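Local coordinates for protein endo alpha-1,4 polygalactosaminidase (Neosartorya fumigata, PDB 6OJ1) that cleaves alpha-1,4-linked galactosamine polymers from within the chain as a (beta/alpha)-barrel glycoside hydrolase and thereby disrupts microbial biofilms, at residues V38-I44 against N260-V264; E58-L64 against R80-F86; A88-W94 against W113-L119. All coordinates share one frame; numbering follows the deposited sequence.

Interaction 1: V38-I44 against N260-V264; sequences VGTKWQI and NFSTV. With NAG (2-acetamido-2-deoxy-beta-D-glucopyranose), chain F.
W42 and V264 meet almost at right angles, the indole lying across the two methyls of the valine. CG2 of V264 sits 3.6 Å from CZ2 of W42, while CG1 reaches the W42 backbone, 3.3 Å from its O. With chi1 at 74°, the indole of W42 is held between its own N and carbonyl carbon and swings across to the 260-264 side. There NE1 gives a weak, bent hydrogen bond to S262 O (2.9 Å, 126° at the hydrogen). S262 points its CB toward the other segment, and its OG donates to T40 O at 2.7 Å, coming from above the carbonyl plane. No direct backbone bond joins the segments. Instead one water accepts from G39 N and donates to N260 O and S262 OG, and a second links T263 O to W42 N, weakly. Farther out, CG1 of V38 rests 3.8 Å from CB of N260, whose ND2 carries an N-linked NAG. The contact brings the first barrel strand, 42-45, beside the last parallel one, 261-266; the axes of 42-44 and 261-264 come within 7.5 Å. Strands 59-63 and 227-231 flank the pair, and V264 also packs on V274 of strand 274-275.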
loop_
_atom_site.group_PDB
_atom_site.type_symbol
_atom_site.label_atom_id
_atom_site.label_comp_id
_atom_site.label_asym_id
_atom_site.label_seq_id
_atom_site.Cartn_x
_atom_site.Cartn_y
_atom_site.Cartn_z
ATOM N N VAL A 38 -2.169 4.905 -15.881
ATOM C CA VAL A 38 -3.206 3.895 -15.725
ATOM C C VAL A 38 -2.785 2.632 -16.464
ATOM O O VAL A 38 -2.267 2.692 -17.582
ATOM C CB VAL A 38 -4.551 4.422 -16.257
ATOM C CG1 VAL A 38 -5.584 3.299 -16.302
ATOM C CG2 VAL A 38 -5.055 5.580 -15.395
ATOM N N GLY A 39 -2.994 1.483 -15.831
ATOM C CA GLY A 39 -2.687 0.211 -16.458
ATOM C C GLY A 39 -1.257 -0.269 -16.315
ATOM O O GLY A 39 -0.930 -1.350 -16.829
ATOM N N THR A 40 -0.395 0.479 -15.630
ATOM C CA THR A 40 0.997 0.063 -15.512
ATOM C C THR A 40 1.086 -1.262 -14.768
ATOM O O THR A 40 0.507 -1.424 -13.690
ATOM C CB THR A 40 1.828 1.130 -14.795
ATOM O OG1 THR A 40 1.831 2.339 -15.570
ATOM C CG2 THR A 40 3.258 0.645 -14.628
ATOM N N LYS A 41 1.807 -2.216 -15.359
ATOM C CA LYS A 41 1.978 -3.525 -14.739
ATOM C C LYS A 41 2.874 -3.423 -13.512
ATOM O O LYS A 41 3.893 -2.724 -13.521
ATOM C CB LYS A 41 2.587 -4.500 -15.745
ATOM C CG LYS A 41 2.678 -5.935 -15.261
ATOM C CD LYS A 41 3.228 -6.818 -16.394
ATOM C CE LYS A 41 3.478 -8.244 -15.942
ATOM N NZ LYS A 41 4.037 -9.059 -17.072
ATOM N N TRP A 42 2.502 -4.138 -12.451
ATOM C CA TRP A 42 3.256 -4.067 -11.209
ATOM C C TRP A 42 3.438 -5.459 -10.623
ATOM O O TRP A 42 2.837 -6.445 -11.063
ATOM C CB TRP A 42 2.593 -3.132 -10.182
ATOM C CG TRP A 42 1.343 -3.655 -9.499
ATOM C CD1 TRP A 42 0.243 -4.206 -10.094
ATOM C CD2 TRP A 42 1.054 -3.606 -8.090
ATOM N NE1 TRP A 42 -0.701 -4.531 -9.138
ATOM C CE2 TRP A 42 -0.228 -4.179 -7.904
ATOM C CE3 TRP A 42 1.759 -3.141 -6.968
ATOM C CZ2 TRP A 42 -0.821 -4.304 -6.644
ATOM C CZ3 TRP A 42 1.170 -3.259 -5.705
ATOM C CH2 TRP A 42 -0.114 -3.834 -5.557
ATOM N N GLN A 43 4.313 -5.510 -9.628
ATOM C CA GLN A 43 4.543 -6.663 -8.779
ATOM C C GLN A 43 4.614 -6.143 -7.354
ATOM O O GLN A 43 5.036 -5.008 -7.124
ATOM C CB GLN A 43 5.840 -7.404 -9.193
ATOM C CG GLN A 43 6.509 -8.300 -8.128
ATOM C CD GLN A 43 5.744 -9.589 -7.812
ATOM O OE1 GLN A 43 4.524 -9.589 -7.673
ATOM N NE2 GLN A 43 6.471 -10.698 -7.693
ATOM N N ILE A 44 4.173 -6.955 -6.401
ATOM C CA ILE A 44 4.283 -6.620 -4.990
ATOM C C ILE A 44 4.833 -7.834 -4.256
ATOM O O ILE A 44 4.415 -8.969 -4.515
ATOM C CB ILE A 44 2.942 -6.161 -4.378
ATOM C CG1 ILE A 44 3.096 -5.943 -2.865
ATOM C CG2 ILE A 44 1.805 -7.145 -4.691
ATOM C CD1 ILE A 44 1.914 -5.192 -2.208
ATOM N N ASN A 260 -8.744 -1.055 -16.879
ATOM C CA ASN A 260 -7.973 0.058 -16.349
ATOM C C ASN A 260 -7.324 -0.248 -15.004
ATOM O O ASN A 260 -6.520 0.559 -14.531
ATOM C CB ASN A 260 -8.860 1.312 -16.240
ATOM C CG ASN A 260 -9.037 2.022 -17.587
ATOM O OD1 ASN A 260 -8.314 1.749 -18.542
ATOM N ND2 ASN A 260 -9.990 2.936 -17.663
ATOM N N PHE A 261 -7.626 -1.393 -14.388
ATOM C CA PHE A 261 -6.987 -1.787 -13.131
ATOM C C PHE A 261 -5.719 -2.581 -13.422
ATOM O O PHE A 261 -5.672 -3.378 -14.364
ATOM C CB PHE A 261 -7.928 -2.637 -12.270
ATOM C CG PHE A 261 -9.042 -1.859 -11.589
ATOM C CD1 PHE A 261 -9.826 -0.959 -12.294
ATOM C CD2 PHE A 261 -9.315 -2.056 -10.246
ATOM C CE1 PHE A 261 -10.852 -0.260 -11.661
ATOM C CE2 PHE A 261 -10.342 -1.359 -9.610
ATOM C CZ PHE A 261 -11.102 -0.464 -10.316
ATOM N N SER A 262 -4.691 -2.360 -12.605
ATOM C CA SER A 262 -3.441 -3.110 -12.713
ATOM C C SER A 262 -3.526 -4.278 -11.743
ATOM O O SER A 262 -3.146 -4.172 -10.581
ATOM C CB SER A 262 -2.246 -2.217 -12.412
ATOM O OG SER A 262 -2.178 -1.166 -13.359
ATOM N N THR A 263 -4.039 -5.407 -12.225
ATOM C CA THR A 263 -4.359 -6.516 -11.342
ATOM C C THR A 263 -3.165 -7.446 -11.191
ATOM O O THR A 263 -2.479 -7.760 -12.170
ATOM C CB THR A 263 -5.571 -7.288 -11.866
ATOM O OG1 THR A 263 -6.709 -6.410 -11.911
ATOM C CG2 THR A 263 -5.880 -8.475 -10.958
ATOM N N VAL A 264 -2.910 -7.868 -9.949
ATOM C CA VAL A 264 -2.062 -9.022 -9.667
ATOM C C VAL A 264 -2.874 -10.044 -8.882
ATOM O O VAL A 264 -3.674 -9.687 -8.009
ATOM C CB VAL A 264 -0.780 -8.654 -8.887
ATOM C CG1 VAL A 264 0.213 -7.965 -9.800
ATOM C CG2 VAL A 264 -1.111 -7.790 -7.654
HETATM C C1 NAG F . -10.167 3.634 -18.911
HETATM C C2 NAG F . -11.596 3.471 -19.479
HETATM C C3 NAG F . -11.818 4.390 -20.689
HETATM C C4 NAG F . -11.398 5.820 -20.380
HETATM C C5 NAG F . -9.953 5.818 -19.902
HETATM C C6 NAG F . -9.417 7.197 -19.578
HETATM C C7 NAG F . -12.880 1.374 -19.423
HETATM C C8 NAG F . -12.957 -0.042 -19.916
HETATM N N2 NAG F . -11.834 2.086 -19.854
HETATM O O3 NAG F . -13.194 4.364 -21.053
HETATM O O4 NAG F . -11.535 6.641 -21.536
HETATM O O5 NAG F . -9.874 5.035 -18.704
HETATM O O6 NAG F . -9.746 7.606 -18.256
HETATM O O7 NAG F . -13.725 1.847 -18.668
HETATM O O HOH W 1 -4.279 0.882 -13.314
HETATM O O HOH W 2 -0.437 -5.602 -13.079
#

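Interaction 2: E58-L64 against R80-F86; sequences EIYDIDL and RKVICYF
Strands 59-63 and 81-86 run parallel, 4.5 Å apart at closest approach, in register from I59 beside K81 to D63 beside Y85. Six backbone hydrogen bonds alternate along them, from K81 N to E58 O through to L64 N to Y85 O. On one face, CG2 of I59 packs against CD1 of I83 at 3.7 Å. Next along that face, D61 carries its carboxylate anti to its backbone N (chi1 -176°), which sets OD1 3.4 Å from CB of Y85. D63 OD1 then approaches the Y85 ring in plane at its edge, 3.7 Å from CD1. On the other face, CD1 of I62 meets CG1 of V82 at 3.8 Å; past the end of strand 59-63, L64 lies alongside F86. At the strand starts the R80 guanidinium runs nearly parallel to the Y60 ring, 4° between planes, with NH1 3.6 Å from CE1; R80 NH1 and Y60 OH bond instead to T53 O and V55 O. The first face thus passes from aliphatic I59 and I83 to D61, D63 and Y85. D63 OD1 takes a water shared with Y85 O and a salt bridge from R95, while OD2 accepts from F65 N and I66 N, fixing the carboxylate.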
loop_
_atom_site.group_PDB
_atom_site.type_symbol
_atom_site.label_atom_id
_atom_site.label_comp_id
_atom_site.label_asym_id
_atom_site.label_seq_id
_atom_site.Cartn_x
_atom_site.Cartn_y
_atom_site.Cartn_z
ATOM N N GLU A 58 6.756 -3.035 -14.552
ATOM C CA GLU A 58 7.406 -1.726 -14.517
ATOM C C GLU A 58 7.572 -1.210 -13.099
ATOM O O GLU A 58 8.463 -0.394 -12.845
ATOM C CB GLU A 58 6.607 -0.684 -15.302
ATOM C CG GLU A 58 6.636 -0.802 -16.802
ATOM C CD GLU A 58 5.916 0.364 -17.460
ATOM O OE1 GLU A 58 6.251 1.530 -17.144
ATOM O OE2 GLU A 58 5.000 0.114 -18.271
ATOM N N ILE A 59 6.700 -1.623 -12.178
ATOM C CA ILE A 59 6.689 -1.102 -10.818
ATOM C C ILE A 59 6.768 -2.274 -9.855
ATOM O O ILE A 59 6.024 -3.248 -10.003
ATOM C CB ILE A 59 5.422 -0.268 -10.528
ATOM C CG1 ILE A 59 5.406 1.015 -11.368
ATOM C CG2 ILE A 59 5.331 0.041 -9.049
ATOM C CD1 ILE A 59 4.054 1.748 -11.329
ATOM N N TYR A 60 7.663 -2.181 -8.873
ATOM C CA TYR A 60 7.757 -3.157 -7.793
ATOM C C TYR A 60 7.429 -2.472 -6.477
ATOM O O TYR A 60 8.024 -1.443 -6.163
ATOM C CB TYR A 60 9.164 -3.765 -7.700
ATOM C CG TYR A 60 9.437 -4.950 -8.621
ATOM C CD1 TYR A 60 9.318 -4.834 -9.995
ATOM C CD2 TYR A 60 9.843 -6.174 -8.097
ATOM C CE1 TYR A 60 9.580 -5.914 -10.831
ATOM C CE2 TYR A 60 10.100 -7.251 -8.915
ATOM C CZ TYR A 60 9.970 -7.113 -10.284
ATOM O OH TYR A 60 10.237 -8.177 -11.119
ATOM N N ASP A 61 6.491 -3.045 -5.718
ATOM C CA ASP A 61 6.113 -2.569 -4.386
ATOM C C ASP A 61 6.732 -3.557 -3.394
ATOM O O ASP A 61 6.380 -4.744 -3.389
ATOM C CB ASP A 61 4.588 -2.497 -4.270
ATOM C CG ASP A 61 4.101 -1.923 -2.949
ATOM O OD1 ASP A 61 4.906 -1.666 -2.033
ATOM O OD2 ASP A 61 2.869 -1.722 -2.841
ATOM N N ILE A 62 7.686 -3.083 -2.586
ATOM C CA ILE A 62 8.446 -3.952 -1.692
ATOM C C ILE A 62 8.565 -3.293 -0.321
ATOM O O ILE A 62 8.375 -2.082 -0.161
ATOM C CB ILE A 62 9.847 -4.273 -2.246
ATOM C CG1 ILE A 62 10.659 -2.980 -2.404
ATOM C CG2 ILE A 62 9.745 -5.004 -3.608
ATOM C CD1 ILE A 62 12.082 -3.193 -2.963
ATOM N N ASP A 63 8.903 -4.108 0.676
ATOM C CA ASP A 63 8.950 -3.624 2.054
ATOM C C ASP A 63 10.067 -2.604 2.270
ATOM O O ASP A 63 11.215 -2.814 1.866
ATOM C CB ASP A 63 9.112 -4.804 3.012
ATOM C CG ASP A 63 9.018 -4.374 4.463
ATOM O OD1 ASP A 63 7.879 -4.293 4.988
ATOM O OD2 ASP A 63 10.078 -4.074 5.056
ATOM N N LEU A 64 9.718 -1.490 2.930
ATOM C CA LEU A 64 10.667 -0.411 3.189
ATOM C C LEU A 64 11.850 -0.868 4.037
ATOM O O LEU A 64 12.993 -0.463 3.791
ATOM C CB LEU A 64 9.937 0.742 3.899
ATOM C CG LEU A 64 10.833 1.846 4.464
ATOM C CD1 LEU A 64 11.590 2.544 3.353
ATOM C CD2 LEU A 64 9.957 2.821 5.248
ATOM N N ARG A 80 12.922 0.211 -13.739
ATOM C CA ARG A 80 11.699 0.029 -12.981
ATOM C C ARG A 80 11.564 1.105 -11.909
ATOM O O ARG A 80 12.538 1.745 -11.510
ATOM C CB ARG A 80 11.670 -1.366 -12.369
ATOM C CG ARG A 80 11.528 -2.397 -13.468
ATOM C CD ARG A 80 11.841 -3.777 -13.006
ATOM N NE ARG A 80 11.931 -4.681 -14.151
ATOM C CZ ARG A 80 12.252 -5.965 -14.049
ATOM N NH1 ARG A 80 12.518 -6.479 -12.855
ATOM N NH2 ARG A 80 12.317 -6.728 -15.135
ATOM N N LYS A 81 10.330 1.315 -11.472
ATOM C CA LYS A 81 10.043 2.197 -10.353
ATOM C C LYS A 81 9.797 1.367 -9.099
ATOM O O LYS A 81 9.251 0.261 -9.163
ATOM C CB LYS A 81 8.826 3.072 -10.656
ATOM C CG LYS A 81 9.037 4.106 -11.787
ATOM C CD LYS A 81 9.907 5.281 -11.336
ATOM C CE LYS A 81 10.035 6.356 -12.422
ATOM N NZ LYS A 81 10.845 5.857 -13.570
ATOM N N VAL A 82 10.192 1.908 -7.945
ATOM C CA VAL A 82 10.099 1.183 -6.682
ATOM C C VAL A 82 9.195 1.956 -5.727
ATOM O O VAL A 82 9.480 3.113 -5.379
ATOM C CB VAL A 82 11.479 0.942 -6.050
ATOM C CG1 VAL A 82 11.326 0.113 -4.772
ATOM C CG2 VAL A 82 12.412 0.253 -7.043
ATOM N N ILE A 83 8.113 1.311 -5.305
ATOM C CA ILE A 83 7.232 1.806 -4.254
ATOM C C ILE A 83 7.619 1.071 -2.985
ATOM O O ILE A 83 7.784 -0.153 -3.000
ATOM C CB ILE A 83 5.752 1.556 -4.597
ATOM C CG1 ILE A 83 5.338 2.345 -5.840
ATOM C CG2 ILE A 83 4.835 1.936 -3.423
ATOM C CD1 ILE A 83 3.903 2.031 -6.317
ATOM N N CYS A 84 7.774 1.808 -1.889
ATOM C CA CYS A 84 8.219 1.234 -0.629
ATOM C C CYS A 84 7.032 1.167 0.320
ATOM O O CYS A 84 6.470 2.206 0.709
ATOM C CB CYS A 84 9.363 2.055 -0.043
ATOM S SG CYS A 84 10.846 1.848 -1.079
ATOM N N TYR A 85 6.653 -0.055 0.662
ATOM C CA TYR A 85 5.549 -0.338 1.572
ATOM C C TYR A 85 5.975 -0.112 3.021
ATOM O O TYR A 85 7.058 -0.531 3.434
ATOM C CB TYR A 85 5.098 -1.797 1.376
ATOM C CG TYR A 85 4.210 -2.302 2.497
ATOM C CD1 TYR A 85 4.757 -2.861 3.654
ATOM C CD2 TYR A 85 2.830 -2.184 2.413
ATOM C CE1 TYR A 85 3.941 -3.287 4.712
ATOM C CE2 TYR A 85 2.015 -2.614 3.447
ATOM C CZ TYR A 85 2.573 -3.163 4.598
ATOM O OH TYR A 85 1.768 -3.574 5.643
ATOM N N PHE A 86 5.095 0.490 3.818
ATOM C CA PHE A 86 5.256 0.443 5.263
ATOM C C PHE A 86 3.878 0.632 5.880
ATOM O O PHE A 86 2.941 1.070 5.213
ATOM C CB PHE A 86 6.239 1.502 5.770
ATOM C CG PHE A 86 5.714 2.937 5.671
ATOM C CD1 PHE A 86 5.878 3.671 4.500
ATOM C CD2 PHE A 86 5.107 3.552 6.771
ATOM C CE1 PHE A 86 5.407 4.986 4.415
ATOM C CE2 PHE A 86 4.642 4.854 6.691
ATOM C CZ PHE A 86 4.801 5.582 5.516
HETATM O O HOH W 3 7.742 -1.661 6.016
#

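Interaction 3: A88-W94 against W113-L119; sequences AGSYENW and WPGEKWL
The pairing of G89-N93 with G115-L119 forms one edge of a small three-stranded antiparallel sheet that follows barrel strand 81-87. Y91 and K117 make its hydrogen-bonded pair, Y91 N to K117 O at 2.7 Å and K117 N to Y91 O at 3.0 Å. L119 N to G89 O and N93 N to G115 O extend the pairing at the two ends. On the face that carries E92 and E116, E116 sends CG away from its backbone N (chi1 -161°) and stays extended, so that S90 OG donates a hydrogen bond to E116 OE1 (2.7 Å), on its anti lone pair. E92 runs beside it pointing the same way, its OE2 4.3 Å from E116 OE1; R95 makes a salt bridge with E92, which probably offsets the closeness of the two acids. CD2 of L119 packs 3.7 Å from the CB of Y91. At the turn end, W94 and W113 meet rim to rim, CZ3 to CH2 at 3.7 Å with planes 22° apart, though W113 is poorly ordered. The N93 amide stands almost perpendicular to the W113 ring (87°). W113 starts a type I turn ending at E116, and the face of its indole lies against CA of G115. Strand 116-119 is the middle one, with 106-109 on its other side; K117 forms a salt bridge with D109. L119 reaches helix 124-140, and A88 packs on helix 163-179.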
loop_
_atom_site.group_PDB
_atom_site.type_symbol
_atom_site.label_atom_id
_atom_site.label_comp_id
_atom_site.label_asym_id
_atom_site.label_seq_id
_atom_site.Cartn_x
_atom_site.Cartn_y
_atom_site.Cartn_z
ATOM N N ALA A 88 1.525 2.625 8.103
ATOM C CA ALA A 88 1.397 3.919 8.745
ATOM C C ALA A 88 0.366 3.907 9.873
ATOM O O ALA A 88 0.446 4.742 10.772
ATOM C CB ALA A 88 1.024 4.975 7.700
ATOM N N GLY A 89 -0.555 2.949 9.875
ATOM C CA GLY A 89 -1.610 2.950 10.867
ATOM C C GLY A 89 -1.573 1.808 11.855
ATOM O O GLY A 89 -2.460 1.721 12.709
ATOM N N SER A 90 -0.562 0.934 11.773
ATOM C CA SER A 90 -0.423 -0.139 12.746
ATOM C C SER A 90 0.992 -0.186 13.307
ATOM O O SER A 90 1.976 0.112 12.616
ATOM C CB SER A 90 -0.794 -1.516 12.171
ATOM O OG SER A 90 0.306 -2.114 11.506
ATOM N N TYR A 91 1.057 -0.535 14.589
ATOM C CA TYR A 91 2.298 -0.917 15.249
ATOM C C TYR A 91 2.626 -2.367 14.919
ATOM O O TYR A 91 1.793 -3.249 15.127
ATOM C CB TYR A 91 2.131 -0.749 16.756
ATOM C CG TYR A 91 3.226 -1.355 17.604
ATOM C CD1 TYR A 91 4.399 -0.659 17.845
ATOM C CD2 TYR A 91 3.061 -2.591 18.209
ATOM C CE1 TYR A 91 5.394 -1.192 18.640
ATOM C CE2 TYR A 91 4.039 -3.135 19.009
ATOM C CZ TYR A 91 5.208 -2.429 19.221
ATOM O OH TYR A 91 6.173 -2.978 20.021
ATOM N N GLU A 92 3.838 -2.607 14.411
ATOM C CA GLU A 92 4.348 -3.937 14.098
ATOM C C GLU A 92 5.527 -4.202 15.014
ATOM O O GLU A 92 6.519 -3.471 14.956
ATOM C CB GLU A 92 4.807 -4.024 12.637
ATOM C CG GLU A 92 3.745 -3.666 11.613
ATOM C CD GLU A 92 4.347 -3.249 10.284
ATOM O OE1 GLU A 92 5.131 -2.283 10.252
ATOM O OE2 GLU A 92 4.034 -3.898 9.267
ATOM N N ASN A 93 5.427 -5.237 15.854
ATOM C CA ASN A 93 6.417 -5.398 16.913
ATOM C C ASN A 93 7.737 -5.969 16.419
ATOM O O ASN A 93 8.637 -6.195 17.238
ATOM C CB ASN A 93 5.865 -6.260 18.060
ATOM C CG ASN A 93 5.758 -7.748 17.714
ATOM O OD1 ASN A 93 6.051 -8.187 16.595
ATOM N ND2 ASN A 93 5.331 -8.532 18.695
ATOM N N TRP A 94 7.890 -6.196 15.118
ATOM C CA TRP A 94 9.162 -6.686 14.596
ATOM C C TRP A 94 9.987 -5.614 13.895
ATOM O O TRP A 94 11.067 -5.928 13.381
ATOM C CB TRP A 94 8.930 -7.857 13.640
ATOM C CG TRP A 94 8.114 -7.533 12.429
ATOM C CD1 TRP A 94 8.580 -7.229 11.180
ATOM C CD2 TRP A 94 6.681 -7.507 12.338
ATOM N NE1 TRP A 94 7.528 -7.007 10.324
ATOM C CE2 TRP A 94 6.354 -7.179 11.009
ATOM C CE3 TRP A 94 5.646 -7.724 13.255
ATOM C CZ2 TRP A 94 5.031 -7.062 10.570
ATOM C CZ3 TRP A 94 4.329 -7.601 12.819
ATOM C CH2 TRP A 94 4.037 -7.277 11.486
ATOM N N TRP A 113 -3.787 -10.705 17.933
ATOM C CA TRP A 113 -2.367 -10.908 18.201
ATOM C C TRP A 113 -1.727 -9.582 18.591
ATOM O O TRP A 113 -1.745 -8.631 17.787
ATOM C CB TRP A 113 -1.658 -11.504 16.989
ATOM C CG TRP A 113 -0.178 -11.601 17.165
ATOM C CD1 TRP A 113 0.493 -12.289 18.140
ATOM C CD2 TRP A 113 0.826 -11.005 16.333
ATOM N NE1 TRP A 113 1.851 -12.150 17.968
ATOM C CE2 TRP A 113 2.081 -11.371 16.865
ATOM C CE3 TRP A 113 0.783 -10.198 15.190
ATOM C CZ2 TRP A 113 3.284 -10.956 16.291
ATOM C CZ3 TRP A 113 1.973 -9.788 14.624
ATOM C CH2 TRP A 113 3.208 -10.165 15.175
ATOM N N PRO A 114 -1.146 -9.465 19.790
ATOM C CA PRO A 114 -0.614 -8.166 20.234
ATOM C C PRO A 114 0.584 -7.695 19.438
ATOM O O PRO A 114 1.024 -6.553 19.631
ATOM C CB PRO A 114 -0.232 -8.417 21.703
ATOM C CG PRO A 114 -0.873 -9.730 22.070
ATOM C CD PRO A 114 -0.950 -10.515 20.803
ATOM N N GLY A 115 1.133 -8.535 18.562
ATOM C CA GLY A 115 2.250 -8.109 17.745
ATOM C C GLY A 115 1.902 -7.071 16.702
ATOM O O GLY A 115 2.820 -6.474 16.120
ATOM N N GLU A 116 0.610 -6.852 16.439
ATOM C CA GLU A 116 0.204 -5.774 15.548
ATOM C C GLU A 116 -1.019 -5.080 16.129
ATOM O O GLU A 116 -2.031 -5.735 16.406
ATOM C CB GLU A 116 -0.096 -6.275 14.134
ATOM C CG GLU A 116 -0.067 -5.145 13.145
ATOM C CD GLU A 116 0.015 -5.582 11.701
ATOM O OE1 GLU A 116 0.067 -4.684 10.832
ATOM O OE2 GLU A 116 0.034 -6.803 11.435
ATOM N N LYS A 117 -0.908 -3.764 16.306
ATOM C CA LYS A 117 -1.911 -2.955 16.987
ATOM C C LYS A 117 -2.220 -1.689 16.198
ATOM O O LYS A 117 -1.348 -1.110 15.550
ATOM C CB LYS A 117 -1.439 -2.549 18.394
ATOM C CG LYS A 117 -1.224 -3.699 19.358
ATOM C CD LYS A 117 -0.839 -3.172 20.731
ATOM C CE LYS A 117 -0.480 -4.311 21.685
ATOM N NZ LYS A 117 -1.680 -5.101 22.067
ATOM N N TRP A 118 -3.476 -1.232 16.301
ATOM C CA TRP A 118 -3.869 0.031 15.693
ATOM C C TRP A 118 -3.133 1.200 16.351
ATOM O O TRP A 118 -2.890 1.200 17.558
ATOM C CB TRP A 118 -5.392 0.207 15.809
ATOM C CG TRP A 118 -6.141 -0.753 14.927
ATOM C CD1 TRP A 118 -6.850 -1.863 15.317
ATOM C CD2 TRP A 118 -6.207 -0.715 13.500
ATOM N NE1 TRP A 118 -7.376 -2.502 14.211
ATOM C CE2 TRP A 118 -6.994 -1.815 13.085
ATOM C CE3 TRP A 118 -5.686 0.153 12.525
ATOM C CZ2 TRP A 118 -7.274 -2.069 11.742
ATOM C CZ3 TRP A 118 -5.962 -0.105 11.186
ATOM C CH2 TRP A 118 -6.748 -1.212 10.808
ATOM N N LEU A 119 -2.770 2.200 15.546
ATOM C CA LEU A 119 -2.097 3.394 16.048
ATOM C C LEU A 119 -3.070 4.554 16.196
ATOM O O LEU A 119 -4.014 4.703 15.417
ATOM C CB LEU A 119 -0.981 3.831 15.109
ATOM C CG LEU A 119 0.180 2.845 15.029
ATOM C CD1 LEU A 119 1.164 3.321 13.964
ATOM C CD2 LEU A 119 0.820 2.708 16.405
HETATM O O HOH W 4 -4.579 3.437 13.069
HETATM O O HOH W 5 3.661 -6.634 20.794
#

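Interactions 1 and 2 share the barrel sheet and touch directly: strands 42-45 and 59-63 are neighbours, with Q43 O 2.8 Å from D61 N, and the centres lie 13 Å apart. Interaction 1 joins regions near the two chain ends and closes the barrel through side chains and waters rather than backbone hydrogen bonds, while interaction 2 is a beta-alpha-beta step through helix 69-77. Both later contacts fall between the segments of interaction 1, interaction 2 first. Interaction 3 sits about 28 Å from interaction 1, centre to centre, and about 21 Å from interaction 2, though Y85 OH comes within 4.3 Å of E92 OE2. It belongs to a separate three-stranded sheet that follows strand 81-87.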